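Local coordinates for core protein VP7 (African horsesickness virus, PDB 1AHS), which forms homotrimers that make up the surface of the viral core and bind structural protein VP3, the chain here being its top domain, at residues 13-17 / 69-74; 77-83 / 110-116. All coordinates share one frame. Numbering follows the deposited sequence.

From the N terminus, the chain first runs through 13-17, in the loop before strand 23-27, and returns to it at 69-74, so contact 1 closes a long loop holding strands 23-27, 32-37, 41-44 and 59-65. Contact 2 opens at 77-83 and closes at 110-116, around strands 84-87, 90-92, 98-100 and 106-110. The two closures follow in series, neither nested nor crossed, with centres about 14 Å apart. They touch: Phe69 O lies 2.8 Å from Leu77 N, a probable hydrogen bond in the 69-70/76-77 hairpin, and Tyr16 CZ lies 3.5 Å from Arg115 CD. Contact 1 lies in the trimer interface; contact 2 packs the 76-77 to 84-87 connection against one between the two larger sheets.

Contact 1: residues 13-17 / 69-74; sequences SGRYY and FCDPQG
A single parallel bridge, in a domain whose sheets are antiparallel, pairs Arg15 with Cys70 at a CA-CA distance of 5.2 Å. Gly14 lies beside Phe69 and Tyr16 beside Asp71, with CA-CA distances of 4.8 and 5.2 Å. Two nearly straight hydrogen bonds flank Cys70: its N donates to Gly14 O (3.0 Å) and its O accepts from Tyr16 N (3.0 Å). Gly14 has a left-handed backbone (80/8), Arg15 is extended and Tyr16 polyproline-like, while Phe69 and Cys70 are fully extended. After them, a type I turn from Asp71 to Gly74 is closed by Gly74 N to Asp71 O (3.2 Å); Asp71 OD1 accepts from Gln73 N (2.8 Å), an Asx turn. This turn lies in the loop that links antiparallel strands 69-70 and 76-77, a hairpin to which 13-17 is added along strand 69-70, in the VP7 top domain, an antiparallel beta-sandwich of the jelly-roll kind. The side chain of Arg15 (t, t, m) leaves its CB directed away from the hairpin, then bends back, laying one guanidinium face over Cys70 SG (NH2 to SG, 3.8 Å) with NH1 3.2 Å from Pro72 O. Its NH2 also hydrogen-bonds Gly74 O of the second subunit and its NH1 Ser76 OG of that subunit, so the contact belongs to the trimer interface. Tyr16 (chi1 t) and Phe69 (chi1 p) meet through CD2 and CE2 at 4.1 Å, the tyrosine ring also making a cation-pi contact with Arg115. Pro72 CG packs 3.6 Å from Tyr16 O.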
# COMPACT_ATOMS: atom_id res chain seq x y z
N SER B 13 -4.61 -3.87 -0.37
CA SER B 13 -5.30 -2.62 -0.15
C SER B 13 -6.30 -2.28 -1.23
O SER B 13 -5.97 -2.29 -2.41
CB SER B 13 -4.29 -1.49 -0.11
OG SER B 13 -4.94 -0.25 -0.33
N GLY B 14 -7.49 -1.86 -0.81
CA GLY B 14 -8.52 -1.44 -1.72
C GLY B 14 -9.34 -2.49 -2.38
O GLY B 14 -10.09 -2.17 -3.28
N ARG B 15 -9.20 -3.75 -1.99
CA ARG B 15 -9.99 -4.80 -2.59
C ARG B 15 -11.16 -5.16 -1.66
O ARG B 15 -10.95 -5.68 -0.56
CB ARG B 15 -9.14 -6.03 -2.88
CG ARG B 15 -9.94 -7.19 -3.51
CD ARG B 15 -9.04 -8.22 -4.16
NE ARG B 15 -8.53 -7.73 -5.42
CZ ARG B 15 -9.09 -7.99 -6.59
NH1 ARG B 15 -10.19 -8.74 -6.64
NH2 ARG B 15 -8.55 -7.51 -7.71
N TYR B 16 -12.39 -4.93 -2.09
CA TYR B 16 -13.50 -5.22 -1.23
C TYR B 16 -13.61 -6.68 -0.81
O TYR B 16 -13.57 -7.58 -1.64
CB TYR B 16 -14.77 -4.71 -1.89
CG TYR B 16 -15.98 -4.66 -0.99
CD1 TYR B 16 -16.82 -5.76 -0.90
CD2 TYR B 16 -16.31 -3.51 -0.26
CE1 TYR B 16 -17.96 -5.74 -0.12
CE2 TYR B 16 -17.47 -3.47 0.53
CZ TYR B 16 -18.29 -4.60 0.58
OH TYR B 16 -19.47 -4.62 1.28
N TYR B 17 -13.70 -6.90 0.50
CA TYR B 17 -13.82 -8.24 1.04
C TYR B 17 -14.59 -8.24 2.37
O TYR B 17 -14.08 -7.84 3.41
CB TYR B 17 -12.46 -8.84 1.26
CG TYR B 17 -12.51 -10.25 1.77
CD1 TYR B 17 -13.08 -11.26 1.01
CD2 TYR B 17 -11.98 -10.60 3.01
CE1 TYR B 17 -13.13 -12.57 1.46
CE2 TYR B 17 -12.02 -11.91 3.47
CZ TYR B 17 -12.60 -12.89 2.69
OH TYR B 17 -12.68 -14.20 3.14
N PHE B 69 -11.64 2.07 -5.61
CA PHE B 69 -11.18 0.80 -5.10
C PHE B 69 -11.80 -0.26 -6.02
O PHE B 69 -12.31 0.11 -7.06
CB PHE B 69 -11.57 0.65 -3.61
CG PHE B 69 -13.04 0.57 -3.34
CD1 PHE B 69 -13.78 1.70 -3.10
CD2 PHE B 69 -13.67 -0.66 -3.28
CE1 PHE B 69 -15.13 1.61 -2.80
CE2 PHE B 69 -15.01 -0.76 -2.98
CZ PHE B 69 -15.73 0.39 -2.74
N CYS B 70 -11.79 -1.54 -5.70
CA CYS B 70 -12.40 -2.53 -6.61
C CYS B 70 -13.29 -3.56 -5.95
O CYS B 70 -13.27 -3.74 -4.73
CB CYS B 70 -11.32 -3.25 -7.42
SG CYS B 70 -10.26 -4.31 -6.52
N ASP B 71 -14.16 -4.16 -6.74
CA ASP B 71 -15.03 -5.21 -6.23
C ASP B 71 -14.25 -6.53 -6.29
O ASP B 71 -13.11 -6.55 -6.71
CB ASP B 71 -16.40 -5.25 -6.95
CG ASP B 71 -16.34 -5.71 -8.41
OD1 ASP B 71 -15.32 -6.23 -8.89
OD2 ASP B 71 -17.39 -5.57 -9.08
N PRO B 72 -14.85 -7.63 -5.86
CA PRO B 72 -14.13 -8.89 -5.90
C PRO B 72 -13.72 -9.40 -7.26
O PRO B 72 -12.90 -10.31 -7.32
CB PRO B 72 -15.09 -9.82 -5.24
CG PRO B 72 -15.69 -8.95 -4.22
CD PRO B 72 -16.07 -7.78 -5.06
N GLN B 73 -14.24 -8.78 -8.33
CA GLN B 73 -13.92 -9.15 -9.70
C GLN B 73 -12.85 -8.31 -10.38
O GLN B 73 -12.51 -8.60 -11.55
CB GLN B 73 -15.16 -9.10 -10.59
CG GLN B 73 -15.96 -10.39 -10.64
CD GLN B 73 -16.92 -10.50 -9.49
OE1 GLN B 73 -17.09 -11.59 -8.91
NE2 GLN B 73 -17.55 -9.37 -9.13
N GLY B 74 -12.43 -7.22 -9.74
CA GLY B 74 -11.36 -6.37 -10.28
C GLY B 74 -11.78 -5.05 -10.88
O GLY B 74 -10.93 -4.22 -11.24

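Contact 2: residues 77-83 / 110-116; sequences LESAPGT and NPGARRS
Neither segment forms a regular run of strand; the two pass in opposite directions, with Ser79 beside Ser116 (CA-CA 4.1 Å), Ala80 beside Gly112 (5.2 Å) and Thr83 beside Asn110 (4.6 Å). Residues 77-78 are extended and 79-81 polyproline-like, and Gly82 turns left-handed (77/15), bringing its O 3.2 Å from Pro111 CG. Gly112 (-48/174) packs its CA 4.0 Å from Ala80 CB, where a CB on it would clash with Ala80 CB and Pro81 O. The direct hydrogen bond across the gap is Ala80 N to Ser116 OG (2.7 Å); that hydroxyl (chi1 m) donates to Asn110 OD1 (2.8 Å). Asn110 ND2 donates hydrogen bonds to Arg114 O (3.2 Å) within the loop and to Asp38 O. Water 1 donates to Glu78 O (2.6 Å) and Arg115 O (3.0 Å), joining the two backbones. Arg114 (chi1 p, chi2 t) lies along 78-81, NH1 3.0 Å from Ser79 O and CD 3.3 Å from Glu78 O, while Leu77 CD2 sits over one face of the Arg115 guanidinium (NH2, 3.7 Å). Two sheet-to-sheet connections, 76-77 to 84-87 and 106-110 to 116-122, pack side by side at one end of the jelly-roll beta-sandwich.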
# COMPACT_ATOMS: atom_id res chain seq x y z
N LEU B 77 -14.64 0.82 -8.41
CA LEU B 77 -15.81 1.21 -7.66
C LEU B 77 -15.40 2.49 -6.92
O LEU B 77 -14.19 2.73 -6.77
CB LEU B 77 -16.04 0.08 -6.68
CG LEU B 77 -17.38 -0.58 -6.49
CD1 LEU B 77 -17.95 -0.89 -7.83
CD2 LEU B 77 -17.23 -1.83 -5.64
N GLU B 78 -16.35 3.38 -6.59
CA GLU B 78 -16.04 4.60 -5.81
C GLU B 78 -16.85 4.53 -4.53
O GLU B 78 -17.97 4.00 -4.49
CB GLU B 78 -16.40 5.91 -6.52
CG GLU B 78 -16.20 5.89 -8.03
CD GLU B 78 -16.08 7.27 -8.63
OE1 GLU B 78 -16.27 8.26 -7.88
OE2 GLU B 78 -15.76 7.35 -9.86
N SER B 79 -16.24 5.03 -3.46
CA SER B 79 -16.84 5.07 -2.14
C SER B 79 -18.04 6.02 -2.13
O SER B 79 -18.02 7.10 -2.77
CB SER B 79 -15.81 5.56 -1.11
OG SER B 79 -15.04 4.50 -0.60
N ALA B 80 -19.04 5.61 -1.36
CA ALA B 80 -20.24 6.40 -1.20
C ALA B 80 -19.99 7.73 -0.44
O ALA B 80 -19.07 7.86 0.37
CB ALA B 80 -21.27 5.58 -0.49
N PRO B 81 -20.77 8.76 -0.75
CA PRO B 81 -20.53 10.01 -0.02
C PRO B 81 -21.18 9.92 1.38
O PRO B 81 -21.92 8.97 1.69
CB PRO B 81 -21.21 11.03 -0.90
CG PRO B 81 -22.42 10.23 -1.42
CD PRO B 81 -21.84 8.91 -1.75
N GLY B 82 -20.84 10.86 2.25
CA GLY B 82 -21.43 10.84 3.57
C GLY B 82 -20.92 9.84 4.59
O GLY B 82 -21.60 9.58 5.59
N THR B 83 -19.76 9.25 4.33
CA THR B 83 -19.16 8.32 5.27
C THR B 83 -18.71 9.17 6.48
O THR B 83 -18.29 10.32 6.29
CB THR B 83 -17.92 7.65 4.65
OG1 THR B 83 -17.04 8.66 4.14
CG2 THR B 83 -18.31 6.74 3.53
N ASN B 110 -21.50 4.28 7.07
CA ASN B 110 -21.61 4.42 5.62
C ASN B 110 -23.11 4.48 5.29
O ASN B 110 -23.69 3.48 4.87
CB ASN B 110 -20.94 3.24 4.90
CG ASN B 110 -20.98 3.37 3.38
OD1 ASN B 110 -20.66 4.43 2.81
ND2 ASN B 110 -21.35 2.29 2.73
N PRO B 111 -23.77 5.63 5.55
CA PRO B 111 -25.20 5.76 5.27
C PRO B 111 -25.54 5.73 3.79
O PRO B 111 -26.64 5.32 3.41
CB PRO B 111 -25.54 7.10 5.90
CG PRO B 111 -24.27 7.88 5.74
CD PRO B 111 -23.26 6.87 6.16
N GLY B 112 -24.56 6.13 2.96
CA GLY B 112 -24.70 6.19 1.51
C GLY B 112 -25.28 4.95 0.84
O GLY B 112 -25.45 3.92 1.48
N ALA B 113 -25.52 5.03 -0.47
CA ALA B 113 -26.13 3.90 -1.20
C ALA B 113 -25.23 2.91 -1.95
O ALA B 113 -25.74 2.11 -2.72
CB ALA B 113 -27.24 4.40 -2.13
N ARG B 114 -23.92 3.01 -1.80
CA ARG B 114 -23.04 2.08 -2.46
C ARG B 114 -21.97 1.67 -1.46
O ARG B 114 -21.93 2.23 -0.37
CB ARG B 114 -22.46 2.69 -3.73
CG ARG B 114 -21.79 4.00 -3.59
CD ARG B 114 -21.19 4.48 -4.92
NE ARG B 114 -21.79 5.73 -5.41
CZ ARG B 114 -21.19 6.93 -5.46
NH1 ARG B 114 -19.94 7.09 -5.05
NH2 ARG B 114 -21.85 8.00 -5.90
N ARG B 115 -21.19 0.64 -1.77
CA ARG B 115 -20.15 0.18 -0.87
C ARG B 115 -19.05 1.20 -0.70
O ARG B 115 -18.85 2.05 -1.56
CB ARG B 115 -19.59 -1.12 -1.39
CG ARG B 115 -20.60 -2.23 -1.30
CD ARG B 115 -20.14 -3.42 -2.10
NE ARG B 115 -20.28 -3.23 -3.55
CZ ARG B 115 -20.03 -4.19 -4.45
NH1 ARG B 115 -19.62 -5.39 -4.06
NH2 ARG B 115 -20.26 -3.96 -5.74
N SER B 116 -18.33 1.13 0.42
CA SER B 116 -17.23 2.05 0.67
C SER B 116 -16.10 1.36 1.43
O SER B 116 -16.35 0.34 2.07
CB SER B 116 -17.72 3.24 1.51
OG SER B 116 -18.71 3.99 0.82
O HOH W 1 -19.25 1.68 -4.48